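PDB 3UP8: putative 2,5-diketo-D-gluconic acid reductase B from Sinorhizobium meliloti, which probably reduces methylglyoxal to hydroxyacetone with NADPH, as an aldo/keto reductase, and may also act on 2,5-diketo-D-gluconate. Local coordinates for residues V64-I69 against L92-W97; G71-V76 against L114-T119; H227-A232 against F264-T269. All blocks are in the same frame, centred on the assembly; numbering follows the deposited sequence.

Contact 1 (V64-I69 against L92-W97)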
loop_
_atom_site.group_PDB
_atom_site.type_symbol
_atom_site.label_atom_id
_atom_site.label_comp_id
_atom_site.label_asym_id
_atom_site.label_seq_id
_atom_site.Cartn_x
_atom_site.Cartn_y
_atom_site.Cartn_z
ATOM N N VAL A 64 -6.036 -6.608 -0.913
ATOM C CA VAL A 64 -4.864 -7.379 -1.307
ATOM C C VAL A 64 -4.043 -6.553 -2.295
ATOM O O VAL A 64 -4.595 -6.012 -3.250
ATOM C CB VAL A 64 -5.237 -8.730 -1.970
ATOM C CG1 VAL A 64 -3.971 -9.490 -2.342
ATOM C CG2 VAL A 64 -6.115 -9.586 -1.023
ATOM N N ASP A 65 -2.742 -6.461 -2.030
ATOM C CA ASP A 65 -1.823 -5.643 -2.819
ATOM C C ASP A 65 -0.711 -6.459 -3.468
ATOM O O ASP A 65 0.040 -7.177 -2.788
ATOM C CB ASP A 65 -1.226 -4.537 -1.945
ATOM C CG ASP A 65 -0.296 -3.626 -2.716
ATOM O OD1 ASP A 65 0.880 -4.020 -2.935
ATOM O OD2 ASP A 65 -0.743 -2.514 -3.084
ATOM N N THR A 66 -0.585 -6.324 -4.788
ATOM C CA THR A 66 0.445 -7.037 -5.554
ATOM C C THR A 66 1.038 -6.108 -6.637
ATOM O O THR A 66 0.769 -4.899 -6.628
ATOM C CB THR A 66 -0.122 -8.383 -6.110
ATOM O OG1 THR A 66 0.927 -9.172 -6.691
ATOM C CG2 THR A 66 -1.244 -8.134 -7.135
ATOM N N ALA A 67 1.879 -6.653 -7.519
ATOM C CA ALA A 67 2.574 -5.868 -8.546
ATOM C C ALA A 67 3.025 -6.803 -9.646
ATOM O O ALA A 67 3.279 -7.970 -9.392
ATOM C CB ALA A 67 3.785 -5.156 -7.958
ATOM N N GLN A 68 3.145 -6.288 -10.859
ATOM C CA GLN A 68 3.684 -7.079 -11.963
ATOM C C GLN A 68 5.060 -7.651 -11.620
ATOM O O GLN A 68 5.304 -8.844 -11.826
ATOM C CB GLN A 68 3.751 -6.238 -13.237
ATOM C CG GLN A 68 2.387 -5.978 -13.831
ATOM C CD GLN A 68 2.383 -4.929 -14.944
ATOM O OE1 GLN A 68 3.404 -4.321 -15.267
ATOM N NE2 GLN A 68 1.222 -4.745 -15.547
ATOM N N ILE A 69 5.925 -6.820 -11.040
ATOM C CA ILE A 69 7.322 -7.211 -10.770
ATOM C C ILE A 69 7.490 -8.230 -9.656
ATOM O O ILE A 69 8.511 -8.918 -9.624
ATOM C CB ILE A 69 8.248 -5.992 -10.497
ATOM C CG1 ILE A 69 9.729 -6.375 -10.650
ATOM C CG2 ILE A 69 7.995 -5.397 -9.105
ATOM C CD1 ILE A 69 10.125 -6.844 -12.050
ATOM N N LEU A 92 -8.566 -4.951 -4.772
ATOM C CA LEU A 92 -7.376 -5.566 -5.352
ATOM C C LEU A 92 -6.532 -4.529 -6.076
ATOM O O LEU A 92 -7.022 -3.841 -6.953
ATOM C CB LEU A 92 -7.756 -6.743 -6.281
ATOM C CG LEU A 92 -6.632 -7.452 -7.075
ATOM C CD1 LEU A 92 -5.580 -8.148 -6.182
ATOM C CD2 LEU A 92 -7.199 -8.441 -8.111
ATOM N N THR A 93 -5.260 -4.440 -5.700
ATOM C CA THR A 93 -4.333 -3.484 -6.280
ATOM C C THR A 93 -3.209 -4.203 -7.001
ATOM O O THR A 93 -2.644 -5.148 -6.455
ATOM C CB THR A 93 -3.690 -2.661 -5.152
ATOM O OG1 THR A 93 -4.722 -1.961 -4.456
ATOM C CG2 THR A 93 -2.626 -1.664 -5.689
ATOM N N THR A 94 -2.890 -3.772 -8.221
ATOM C CA THR A 94 -1.596 -4.143 -8.813
ATOM C C THR A 94 -0.853 -2.904 -9.315
ATOM O O THR A 94 -1.356 -1.777 -9.201
ATOM C CB THR A 94 -1.689 -5.311 -9.858
ATOM O OG1 THR A 94 -0.375 -5.836 -10.106
ATOM C CG2 THR A 94 -2.357 -4.863 -11.178
ATOM N N LYS A 95 0.358 -3.110 -9.822
ATOM C CA LYS A 95 1.238 -2.009 -10.197
ATOM C C LYS A 95 1.895 -2.312 -11.535
ATOM O O LYS A 95 2.364 -3.428 -11.773
ATOM C CB LYS A 95 2.330 -1.810 -9.135
ATOM C CG LYS A 95 1.803 -1.743 -7.695
ATOM C CD LYS A 95 2.917 -1.471 -6.687
ATOM C CE LYS A 95 2.438 -1.648 -5.246
ATOM N NZ LYS A 95 2.223 -3.091 -4.847
ATOM N N VAL A 96 1.930 -1.308 -12.402
ATOM C CA VAL A 96 2.649 -1.412 -13.677
ATOM C C VAL A 96 4.154 -1.228 -13.477
ATOM O O VAL A 96 4.597 -0.212 -12.945
ATOM C CB VAL A 96 2.118 -0.381 -14.689
ATOM C CG1 VAL A 96 2.826 -0.517 -16.024
ATOM C CG2 VAL A 96 0.624 -0.540 -14.835
ATOM N N TRP A 97 4.920 -2.233 -13.894
ATOM C CA TRP A 97 6.371 -2.216 -13.802
ATOM C C TRP A 97 6.930 -1.259 -14.848
ATOM O O TRP A 97 6.365 -1.102 -15.938
ATOM C CB TRP A 97 6.953 -3.620 -14.017
ATOM C CG TRP A 97 8.466 -3.670 -13.861
ATOM C CD1 TRP A 97 9.373 -4.111 -14.784
ATOM C CD2 TRP A 97 9.222 -3.239 -12.726
ATOM N NE1 TRP A 97 10.648 -3.991 -14.286
ATOM C CE2 TRP A 97 10.585 -3.452 -13.027
ATOM C CE3 TRP A 97 8.878 -2.693 -11.476
ATOM C CZ2 TRP A 97 11.609 -3.144 -12.126
ATOM C CZ3 TRP A 97 9.902 -2.387 -10.571
ATOM C CH2 TRP A 97 11.249 -2.614 -10.906
HETATM O O HOH W 1 -2.958 -1.163 -2.300
HETATM O O HOH W 2 5.467 -4.017 -10.912
#
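Lys95 NZ reaches Asp65 and Thr66 at once: it forms a salt bridge with Asp65 OD1 (2.5 Å), met on the syn side, and donates to Thr66 O (2.9 Å) from above the carbonyl plane. Its third partner is Tyr70 OH. With CG anti to the backbone N (chi1 -178°), Asp65 swings its carboxylate toward this amine, and a water joins Asp65 OD2 to Thr93 OG1. The backbones run parallel as neighbouring strands of the (β/α)8 barrel: Thr93 N donates to Val64 O (3.0 Å) and Thr66 N to Thr93 O (2.9 Å). In aldo/keto reductases the Asp, Tyr, Lys and His of the catalytic tetrad sit at this end of the barrel, consistent with Asp65, Tyr70, Lys95 and His128 here. Beyond the strand pairing, Gln68 N binds Lys95 O (3.1 Å). The Gln68 amide is used at both ends: OE1 accepts from Trp97 N (2.9 Å), which stands above the amide plane, and from Asn100 ND2, while NE2 is hydrogen-bonded to Ser109 OG and Ser113 OG. Thr66 OG1 is hydrogen-bonded to Asn72 OD1. Ile69 lays CD1 over one face of the Trp97 indole, 3.6 Å from the centroid of its five-membered ring.

Contact 2 (G71-V76 against L114-T119); sequences GNEAEV and LRKLRT
Ala74 and Lys116 bring their CA atoms to 4.4 Å where the first turn of helix 73-83 meets the last turn of helix 103-117, close enough for Ala74 CA to make a C-H...O contact with Lys116 O (3.5 Å, 162° at the hydrogen). No direct hydrogen bond crosses between the two segments; two waters bridge them instead. One, on the outer side, donates to Ala74 O (2.7 Å) and to Lys116 O (2.8 Å), tying the two carbonyls together, and also sits over a face of the Arg118 guanidinium. Arg118 itself leaves the helix with positive phi and sends NH1 to Gln81, further along helix 73-83. The second water donates to Glu73 OE1 (2.6 Å) and accepts from Lys116 NZ (3.0 Å), so these opposite charges meet through solvent. The Glu73 and Lys116 side chains meet at an oblique angle, CB against CB, with Lys116 NZ then leading away, so that no direct ion pair with Glu73 OE1 forms. The Glu73 carboxylate is turned in toward Thr94, and OE2 also bonds Ser113 OG, which leaves the group little freedom to turn. Leu117 supplies the apolar part. Its CG stands anti to the carbonyl carbon (chi1 -66°), and from there CD2 reaches Glu73 O (3.4 Å) and Val76 CG1 (3.8 Å). Val76 and Leu117 run alongside each other in the same direction, and both face Leu92 of strand 91-96. This is the arrangement of neighbouring outer helices in a (β/α)8 (TIM) barrel, the fold of the aldo/keto reductases: two successive helices pack against each other and, by their inner residues, on the strand between them in the chain.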
loop_
_atom_site.group_PDB
_atom_site.type_symbol
_atom_site.label_atom_id
_atom_site.label_comp_id
_atom_site.label_asym_id
_atom_site.label_seq_id
_atom_site.Cartn_x
_atom_site.Cartn_y
_atom_site.Cartn_z
ATOM N N GLY A 71 5.977 -10.952 -9.313
ATOM C CA GLY A 71 5.904 -12.293 -9.890
ATOM C C GLY A 71 4.929 -13.232 -9.193
ATOM O O GLY A 71 4.989 -14.440 -9.379
ATOM N N ASN A 72 4.020 -12.696 -8.383
ATOM C CA ASN A 72 3.063 -13.561 -7.678
ATOM C C ASN A 72 1.591 -13.246 -7.965
ATOM O O ASN A 72 0.702 -13.705 -7.238
ATOM C CB ASN A 72 3.344 -13.534 -6.169
ATOM C CG ASN A 72 3.338 -12.116 -5.596
ATOM O OD1 ASN A 72 2.714 -11.214 -6.153
ATOM N ND2 ASN A 72 4.035 -11.919 -4.482
ATOM N N GLU A 73 1.326 -12.480 -9.028
ATOM C CA GLU A 73 -0.064 -12.141 -9.385
ATOM C C GLU A 73 -0.925 -13.380 -9.639
ATOM O O GLU A 73 -2.093 -13.432 -9.219
ATOM C CB GLU A 73 -0.117 -11.246 -10.625
ATOM C CG GLU A 73 0.192 -9.773 -10.375
ATOM C CD GLU A 73 0.335 -8.994 -11.688
ATOM O OE1 GLU A 73 0.978 -9.521 -12.637
ATOM O OE2 GLU A 73 -0.209 -7.870 -11.777
ATOM N N ALA A 74 -0.352 -14.371 -10.328
ATOM C CA ALA A 74 -1.058 -15.627 -10.602
ATOM C C ALA A 74 -1.602 -16.278 -9.321
ATOM O O ALA A 74 -2.757 -16.711 -9.269
ATOM C CB ALA A 74 -0.143 -16.615 -11.376
ATOM N N GLU A 75 -0.775 -16.316 -8.288
ATOM C CA GLU A 75 -1.145 -16.968 -7.033
ATOM C C GLU A 75 -2.138 -16.113 -6.248
ATOM O O GLU A 75 -3.033 -16.652 -5.596
ATOM C CB GLU A 75 0.116 -17.292 -6.219
ATOM C CG GLU A 75 0.997 -18.382 -6.873
ATOM C CD GLU A 75 2.017 -17.858 -7.883
ATOM O OE1 GLU A 75 1.968 -16.668 -8.278
ATOM O OE2 GLU A 75 2.891 -18.658 -8.294
ATOM N N VAL A 76 -1.997 -14.783 -6.324
ATOM C CA VAL A 76 -3.000 -13.886 -5.756
ATOM C C VAL A 76 -4.364 -14.183 -6.378
ATOM O O VAL A 76 -5.347 -14.335 -5.658
ATOM C CB VAL A 76 -2.638 -12.372 -5.932
ATOM C CG1 VAL A 76 -3.837 -11.484 -5.588
ATOM C CG2 VAL A 76 -1.442 -11.996 -5.054
ATOM N N LEU A 114 -4.486 -8.977 -15.642
ATOM C CA LEU A 114 -5.862 -9.411 -15.436
ATOM C C LEU A 114 -6.060 -10.902 -15.747
ATOM O O LEU A 114 -6.871 -11.584 -15.101
ATOM C CB LEU A 114 -6.819 -8.520 -16.220
ATOM C CG LEU A 114 -6.869 -7.074 -15.675
ATOM C CD1 LEU A 114 -7.734 -6.181 -16.562
ATOM C CD2 LEU A 114 -7.422 -7.067 -14.276
ATOM N N ARG A 115 -5.295 -11.407 -16.708
ATOM C CA ARG A 115 -5.306 -12.848 -16.965
ATOM C C ARG A 115 -4.780 -13.608 -15.752
ATOM O O ARG A 115 -5.365 -14.637 -15.376
ATOM C CB ARG A 115 -4.517 -13.213 -18.226
ATOM C CG ARG A 115 -5.202 -12.764 -19.518
ATOM C CD ARG A 115 -4.532 -13.333 -20.779
ATOM N NE ARG A 115 -3.322 -12.604 -21.161
ATOM C CZ ARG A 115 -3.311 -11.490 -21.897
ATOM N NH1 ARG A 115 -4.441 -10.957 -22.348
ATOM N NH2 ARG A 115 -2.153 -10.908 -22.186
ATOM N N LYS A 116 -3.683 -13.125 -15.155
ATOM C CA LYS A 116 -3.083 -13.783 -13.986
ATOM C C LYS A 116 -3.990 -13.681 -12.760
ATOM O O LYS A 116 -4.141 -14.646 -11.996
ATOM C CB LYS A 116 -1.687 -13.221 -13.669
ATOM C CG LYS A 116 -0.641 -13.437 -14.781
ATOM C CD LYS A 116 0.757 -13.171 -14.242
ATOM C CE LYS A 116 1.854 -13.583 -15.228
ATOM N NZ LYS A 116 2.291 -12.450 -16.115
ATOM N N LEU A 117 -4.612 -12.514 -12.595
ATOM C CA LEU A 117 -5.464 -12.237 -11.437
ATOM C C LEU A 117 -6.875 -12.829 -11.547
ATOM O O LEU A 117 -7.657 -12.758 -10.591
ATOM C CB LEU A 117 -5.529 -10.723 -11.179
ATOM C CG LEU A 117 -4.198 -10.102 -10.737
ATOM C CD1 LEU A 117 -4.296 -8.568 -10.852
ATOM C CD2 LEU A 117 -3.838 -10.514 -9.308
ATOM N N ARG A 118 -7.191 -13.408 -12.709
ATOM C CA ARG A 118 -8.485 -14.058 -12.952
ATOM C C ARG A 118 -9.694 -13.163 -12.654
ATOM O O ARG A 118 -10.678 -13.576 -12.016
ATOM C CB ARG A 118 -8.571 -15.414 -12.217
ATOM C CG ARG A 118 -7.529 -16.407 -12.729
ATOM C CD ARG A 118 -7.722 -17.820 -12.167
ATOM N NE ARG A 118 -6.728 -18.731 -12.742
ATOM C CZ ARG A 118 -6.334 -19.876 -12.189
ATOM N NH1 ARG A 118 -6.848 -20.289 -11.034
ATOM N NH2 ARG A 118 -5.411 -20.608 -12.798
ATOM N N THR A 119 -9.608 -11.921 -13.115
ATOM C CA THR A 119 -10.692 -10.954 -12.940
ATOM C C THR A 119 -10.638 -9.967 -14.109
ATOM O O THR A 119 -9.592 -9.818 -14.734
ATOM C CB THR A 119 -10.620 -10.233 -11.559
ATOM O OG1 THR A 119 -11.654 -9.237 -11.471
ATOM C CG2 THR A 119 -9.244 -9.573 -11.332
HETATM O O HOH W 3 1.865 -9.687 -15.052
HETATM O O HOH W 4 -3.869 -17.380 -11.605
#

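Contact 3 (H227-A232 against F264-T269)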
loop_
_atom_site.group_PDB
_atom_site.type_symbol
_atom_site.label_atom_id
_atom_site.label_comp_id
_atom_site.label_asym_id
_atom_site.label_seq_id
_atom_site.Cartn_x
_atom_site.Cartn_y
_atom_site.Cartn_z
ATOM N N HIS A 227 -0.294 -1.647 26.367
ATOM C CA HIS A 227 -1.584 -1.959 25.727
ATOM C C HIS A 227 -1.839 -3.455 25.568
ATOM O O HIS A 227 -2.870 -3.862 25.021
ATOM C CB HIS A 227 -1.671 -1.296 24.343
ATOM C CG HIS A 227 -1.652 0.196 24.381
ATOM N ND1 HIS A 227 -2.754 0.944 24.730
ATOM C CD2 HIS A 227 -0.671 1.082 24.094
ATOM C CE1 HIS A 227 -2.452 2.228 24.666
ATOM N NE2 HIS A 227 -1.192 2.339 24.288
ATOM N N GLY A 228 -0.902 -4.273 26.029
ATOM C CA GLY A 228 -0.970 -5.716 25.809
ATOM C C GLY A 228 -0.697 -6.082 24.361
ATOM O O GLY A 228 -1.127 -7.136 23.890
ATOM N N LYS A 229 0.050 -5.224 23.667
ATOM C CA LYS A 229 0.320 -5.377 22.235
ATOM C C LYS A 229 1.826 -5.518 21.948
ATOM O O LYS A 229 2.655 -5.132 22.767
ATOM C CB LYS A 229 -0.279 -4.189 21.462
ATOM C CG LYS A 229 -1.826 -4.073 21.502
ATOM C CD LYS A 229 -2.507 -5.299 20.884
ATOM C CE LYS A 229 -4.027 -5.148 20.765
ATOM N NZ LYS A 229 -4.593 -6.269 19.944
ATOM N N THR A 230 2.177 -6.095 20.800
ATOM C CA THR A 230 3.585 -6.219 20.406
ATOM C C THR A 230 4.096 -4.904 19.837
ATOM O O THR A 230 3.305 -4.029 19.471
ATOM C CB THR A 230 3.811 -7.333 19.352
ATOM O OG1 THR A 230 3.019 -7.068 18.181
ATOM C CG2 THR A 230 3.469 -8.711 19.912
ATOM N N ALA A 231 5.418 -4.758 19.774
ATOM C CA ALA A 231 6.046 -3.618 19.102
ATOM C C ALA A 231 5.533 -3.458 17.650
ATOM O O ALA A 231 5.346 -2.345 17.172
ATOM C CB ALA A 231 7.577 -3.771 19.118
ATOM N N ALA A 232 5.311 -4.588 16.984
ATOM C CA ALA A 232 4.830 -4.624 15.608
ATOM C C ALA A 232 3.444 -4.000 15.487
ATOM O O ALA A 232 3.202 -3.182 14.589
ATOM C CB ALA A 232 4.818 -6.043 15.102
ATOM N N PHE A 264 -7.094 -2.767 15.622
ATOM C CA PHE A 264 -8.205 -1.833 15.780
ATOM C C PHE A 264 -8.839 -1.978 17.165
ATOM O O PHE A 264 -9.833 -1.320 17.475
ATOM C CB PHE A 264 -9.214 -1.974 14.627
ATOM C CG PHE A 264 -8.595 -1.777 13.266
ATOM C CD1 PHE A 264 -8.323 -0.497 12.792
ATOM C CD2 PHE A 264 -8.242 -2.873 12.481
ATOM C CE1 PHE A 264 -7.721 -0.303 11.546
ATOM C CE2 PHE A 264 -7.639 -2.691 11.229
ATOM C CZ PHE A 264 -7.378 -1.400 10.764
ATOM N N ASP A 265 -8.220 -2.839 17.980
ATOM C CA ASP A 265 -8.549 -3.063 19.398
ATOM C C ASP A 265 -8.269 -1.861 20.282
ATOM O O ASP A 265 -8.977 -1.614 21.256
ATOM C CB ASP A 265 -7.666 -4.182 19.957
ATOM C CG ASP A 265 -8.130 -5.559 19.576
ATOM O OD1 ASP A 265 -8.942 -5.700 18.631
ATOM O OD2 ASP A 265 -7.655 -6.517 20.226
ATOM N N PHE A 266 -7.194 -1.149 19.972
ATOM C CA PHE A 266 -6.655 -0.153 20.886
ATOM C C PHE A 266 -6.336 1.127 20.154
ATOM O O PHE A 266 -6.455 1.191 18.928
ATOM C CB PHE A 266 -5.406 -0.701 21.593
ATOM C CG PHE A 266 -4.190 -0.861 20.691
ATOM C CD1 PHE A 266 -3.044 -0.092 20.906
ATOM C CD2 PHE A 266 -4.184 -1.790 19.650
ATOM C CE1 PHE A 266 -1.917 -0.238 20.089
ATOM C CE2 PHE A 266 -3.065 -1.942 18.827
ATOM C CZ PHE A 266 -1.929 -1.170 19.053
ATOM N N ALA A 267 -5.958 2.148 20.915
ATOM C CA ALA A 267 -5.496 3.407 20.357
ATOM C C ALA A 267 -4.256 3.872 21.116
ATOM O O ALA A 267 -4.090 3.555 22.297
ATOM C CB ALA A 267 -6.592 4.451 20.421
ATOM N N LEU A 268 -3.373 4.592 20.428
ATOM C CA LEU A 268 -2.216 5.200 21.075
ATOM C C LEU A 268 -2.588 6.586 21.567
ATOM O O LEU A 268 -3.332 7.311 20.903
ATOM C CB LEU A 268 -1.014 5.294 20.123
ATOM C CG LEU A 268 -0.446 4.017 19.493
ATOM C CD1 LEU A 268 0.704 4.347 18.551
ATOM C CD2 LEU A 268 -0.005 3.024 20.543
ATOM N N THR A 269 -2.073 6.944 22.740
ATOM C CA THR A 269 -2.268 8.278 23.301
ATOM C C THR A 269 -1.557 9.302 22.427
ATOM O O THR A 269 -0.673 8.939 21.642
ATOM C CB THR A 269 -1.721 8.372 24.758
ATOM O OG1 THR A 269 -0.298 8.521 24.729
ATOM C CG2 THR A 269 -2.083 7.126 25.564
#
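The Phe266 ring has Lys229 over one face, CG standing above its centre at 3.7 Å from the centroid, while His227 approaches it obliquely. The imidazole in turn has Phe266 CD1 over one of its faces, 3.8 Å from His227 CG, and the two ring planes are inclined at 45°. Ala267 O comes within 3.2 Å of His227 CE1, and Leu268 CD2 within 4.0 Å of His227 NE2, both obliquely to the imidazole. His227 NE2 is hydrogen-bonded to Glu272 OE1, in helix 270-277. The contact joins the turn leading into helix 231-240 to the 264-269 loop, on the outside of the (β/α)8 barrel. Helix 218-227 gives way at Gly228, whose positive phi completes a Schellman motif; Thr230 then N-caps helix 231-240. The 264-269 loop links helix 254-261 to helix 270-277, whose N-cap is Thr269, with OG1 bonded to Glu272 N. Lys229 bends at chi2 (-61°), which carries its chain across the phenyl ring, so that CE reaches Phe266 CD2 (3.5 Å) and NZ passes on to Asp265. There NZ makes a salt bridge with OD2 (3.1 Å) from above the carboxylate plane, and it also donates to Ala262 O, which ties Asp265 and the backbone just after helix 254-261 to one amine. Replacing Lys229 with alanine would probably uncover that face of Phe266 and leave the Asp265 carboxylate without its mate, its side chain freer to turn toward solvent.

Contacts 1 and 2 adjoin, their centres about 9 Å apart, and their segments alternate along the chain: strand 63-65, helix 73-83, strand 91-96, helix 103-117. They meet through a probable hydrogen bond between Thr94 OG1 and Glu73 OE2 (2.6 Å). Contact 1 carries Lys95, predicted to lower the pKa of the active-site tyrosine; its side chain lies about 3 Å from that of Tyr70, the predicted proton donor, and about 5 Å from a bound acetate, probably from the crystallisation liquor. Contact 2 is a step behind, Glu73 about 7 Å from both Tyr70 and Lys95 by side chain. Contact 3 lies across the chain's centre, centre to centre about 29 Å from contact 1 and about 34 Å from contact 2.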